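Local coordinates for protein CdiI toxin (Salmonella enterica subsp. enterica serovar Rubislaw str. ATCC 10717, PDB 4ZQU) that neutralizes the toxic activity of its cognate CdiA toxin as the immunity protein of a contact-dependent growth inhibition system, at residues V37-S42 / K55-H60. Sequence-based numbering, arbitrary orientation.
Sequences VQHLSS and KDALSH
A histidine-carboxylate hydrogen bond and a CH-pi contact join strand 30-41 to the C-terminal end of helix 47-59, which packs against the antiparallel sheet of the immunity protein. H39 NE2 donates to D56 OD2 at 2.7 Å, with an N-H...O angle of 145°. OD2 lies in the imidazole plane and is met on its anti side, with the donor somewhat out of the carboxylate plane; ring and carboxylate planes are turned 55° apart. D56 CG stands anti to its backbone N (chi1 180°), beside the carbonyl carbon. Two residues back, V37 sets its two methyls against the end of the helix and the residue that follows it: CG2 rests on A57 CA at 3.7 Å, while CG1 makes the CH-pi contact, over the centre of the H60 ring, 3.5 Å from the centroid. That ring is held at its edge as well, H60 ND1 donating to D56 O at 2.7 Å, nearly in the ring plane. T23 of strand 19-26 pairs with V37 through the backbone, and T23 OG1 is hydrogen-bonded to A57 O. D56 thus serves both histidines, side chain to H39 and carbonyl to H60; its carboxylate favours a proton on H39 NE2 and would tend to stabilise a positive charge on that ring, if it is doubly protonated.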
ATOM      1  N   VAL B  37       1.027  14.758 -12.415  1.00 32.79           N
ATOM      2  CA  VAL B  37       1.557  14.677 -13.772  1.00 34.05           C
ATOM      3  C   VAL B  37       2.282  13.360 -14.034  1.00 35.95           C
ATOM      4  O   VAL B  37       2.763  12.700 -13.109  1.00 37.49           O
ATOM      5  CB  VAL B  37       2.520  15.841 -14.071  1.00 31.97           C
ATOM      6  CG1 VAL B  37       1.814  17.168 -13.882  1.00 30.11           C
ATOM      7  CG2 VAL B  37       3.747  15.758 -13.181  1.00 31.69           C
ATOM      8  N   GLN B  38       2.350  12.985 -15.308  1.00 43.24           N
ATOM      9  CA  GLN B  38       3.049  11.778 -15.720  1.00 35.90           C
ATOM     10  C   GLN B  38       4.128  12.095 -16.746  1.00 46.89           C
ATOM     11  O   GLN B  38       3.904  12.867 -17.677  1.00 48.84           O
ATOM     12  CB  GLN B  38       2.071  10.756 -16.300  1.00 38.81           C
ATOM     13  CG  GLN B  38       2.752   9.507 -16.826  1.00 36.90           C
ATOM     14  CD  GLN B  38       1.798   8.570 -17.528  1.00 39.97           C
ATOM     15  OE1 GLN B  38       1.833   8.434 -18.751  1.00 45.11           O
ATOM     16  NE2 GLN B  38       0.940   7.914 -16.759  1.00 39.96           N
ATOM     17  N   HIS B  39       5.302  11.496 -16.568  1.00 47.31           N
ATOM     18  CA  HIS B  39       6.385  11.645 -17.531  1.00 47.25           C
ATOM     19  C   HIS B  39       6.809  10.288 -18.076  1.00 50.10           C
ATOM     20  O   HIS B  39       7.330   9.447 -17.344  1.00 46.91           O
ATOM     21  CB  HIS B  39       7.581  12.360 -16.898  1.00 42.82           C
ATOM     22  CG  HIS B  39       7.285  13.762 -16.462  1.00 43.64           C
ATOM     23  ND1 HIS B  39       6.948  14.761 -17.349  1.00 46.96           N
ATOM     24  CD2 HIS B  39       7.281  14.331 -15.234  1.00 42.55           C
ATOM     25  CE1 HIS B  39       6.743  15.886 -16.684  1.00 45.85           C
ATOM     26  NE2 HIS B  39       6.939  15.652 -15.401  1.00 43.25           N
ATOM     27  N   LEU B  40       6.565  10.077 -19.367  1.00 55.57           N
ATOM     28  CA  LEU B  40       7.006   8.868 -20.052  1.00 56.58           C
ATOM     29  C   LEU B  40       8.323   9.125 -20.771  1.00 59.74           C
ATOM     30  O   LEU B  40       8.548  10.216 -21.296  1.00 62.27           O
ATOM     31  CB  LEU B  40       5.947   8.386 -21.046  1.00 55.72           C
ATOM     32  CG  LEU B  40       4.712   7.701 -20.461  1.00 53.23           C
ATOM     33  CD1 LEU B  40       3.685   7.436 -21.545  1.00 56.43           C
ATOM     34  CD2 LEU B  40       5.103   6.408 -19.775  1.00 50.75           C
ATOM     35  N   SER B  41       9.190   8.118 -20.795  1.00 60.42           N
ATOM     36  CA  SER B  41      10.493   8.256 -21.432  1.00 64.72           C
ATOM     37  C   SER B  41      11.043   6.915 -21.907  1.00 65.21           C
ATOM     38  O   SER B  41      10.604   5.859 -21.453  1.00 64.82           O
ATOM     39  CB  SER B  41      11.483   8.915 -20.468  1.00 66.28           C
ATOM     40  OG  SER B  41      12.278   7.942 -19.810  1.00 67.34           O
ATOM     41  N   SER B  42      11.999   6.965 -22.830  1.00 66.18           N
ATOM     42  CA  SER B  42      12.712   5.767 -23.249  1.00 66.42           C
ATOM     43  C   SER B  42      13.753   5.446 -22.189  1.00 65.00           C
ATOM     44  O   SER B  42      14.340   6.356 -21.603  1.00 64.87           O
ATOM     45  CB  SER B  42      13.371   5.959 -24.615  1.00 70.07           C
ATOM     46  OG  SER B  42      13.855   7.281 -24.768  1.00 71.94           O
ATOM     47  N   LYS B  55      11.538  15.447 -10.236  1.00 39.59           N
ATOM     48  CA  LYS B  55      11.319  16.657  -9.451  1.00 41.88           C
ATOM     49  C   LYS B  55      10.022  17.366  -9.837  1.00 41.78           C
ATOM     50  O   LYS B  55       9.298  17.866  -8.975  1.00 40.14           O
ATOM     51  CB  LYS B  55      12.506  17.612  -9.594  1.00 46.17           C
ATOM     52  CG  LYS B  55      13.064  18.064  -8.253  1.00 48.90           C
ATOM     53  CD  LYS B  55      14.173  19.094  -8.399  1.00 53.51           C
ATOM     54  CE  LYS B  55      14.474  19.762  -7.059  1.00 54.44           C
ATOM     55  NZ  LYS B  55      13.858  19.035  -5.906  1.00 52.87           N
ATOM     56  N   ASP B  56       9.732  17.403 -11.134  1.00 43.49           N
ATOM     57  CA  ASP B  56       8.511  18.032 -11.629  1.00 43.80           C
ATOM     58  C   ASP B  56       7.275  17.276 -11.146  1.00 41.86           C
ATOM     59  O   ASP B  56       6.263  17.880 -10.793  1.00 42.62           O
ATOM     60  CB  ASP B  56       8.531  18.104 -13.154  1.00 45.93           C
ATOM     61  CG  ASP B  56       7.283  18.742 -13.723  1.00 48.44           C
ATOM     62  OD1 ASP B  56       7.146  19.980 -13.628  1.00 50.09           O
ATOM     63  OD2 ASP B  56       6.441  18.005 -14.276  1.00 48.82           O
ATOM     64  N   ALA B  57       7.371  15.950 -11.129  1.00 39.96           N
ATOM     65  CA  ALA B  57       6.298  15.104 -10.621  1.00 37.14           C
ATOM     66  C   ALA B  57       6.091  15.327  -9.128  1.00 35.12           C
ATOM     67  O   ALA B  57       4.959  15.366  -8.649  1.00 34.78           O
ATOM     68  CB  ALA B  57       6.601  13.643 -10.903  1.00 36.66           C
ATOM     69  N   LEU B  58       7.194  15.472  -8.400  1.00 34.96           N
ATOM     70  CA  LEU B  58       7.150  15.715  -6.961  1.00 34.00           C
ATOM     71  C   LEU B  58       6.507  17.055  -6.638  1.00 35.10           C
ATOM     72  O   LEU B  58       5.822  17.197  -5.624  1.00 34.87           O
ATOM     73  CB  LEU B  58       8.559  15.664  -6.360  1.00 31.54           C
ATOM     74  CG  LEU B  58       9.177  14.287  -6.129  1.00 28.29           C
ATOM     75  CD1 LEU B  58      10.611  14.421  -5.662  1.00 28.87           C
ATOM     76  CD2 LEU B  58       8.366  13.526  -5.111  1.00 27.70           C
ATOM     77  N   SER B  59       6.733  18.036  -7.503  1.00 35.83           N
ATOM     78  CA  SER B  59       6.213  19.377  -7.284  1.00 37.23           C
ATOM     79  C   SER B  59       4.688  19.407  -7.374  1.00 35.64           C
ATOM     80  O   SER B  59       4.048  20.318  -6.851  1.00 34.46           O
ATOM     81  CB  SER B  59       6.821  20.355  -8.290  1.00 41.49           C
ATOM     82  OG  SER B  59       6.579  19.937  -9.621  1.00 43.58           O
ATOM     83  N   HIS B  60       4.115  18.406  -8.035  1.00 41.17           N
ATOM     84  CA  HIS B  60       2.667  18.322  -8.184  1.00 39.17           C
ATOM     85  C   HIS B  60       2.030  17.434  -7.126  1.00 35.90           C
ATOM     86  O   HIS B  60       0.820  17.211  -7.139  1.00 34.60           O
ATOM     87  CB  HIS B  60       2.303  17.805  -9.575  1.00 39.98           C
ATOM     88  CG  HIS B  60       2.563  18.793 -10.665  1.00 41.19           C
ATOM     89  ND1 HIS B  60       3.830  19.072 -11.131  1.00 43.03           N
ATOM     90  CD2 HIS B  60       1.720  19.588 -11.368  1.00 42.01           C
ATOM     91  CE1 HIS B  60       3.755  19.986 -12.080  1.00 44.97           C
ATOM     92  NE2 HIS B  60       2.489  20.316 -12.244  1.00 44.29           N
TER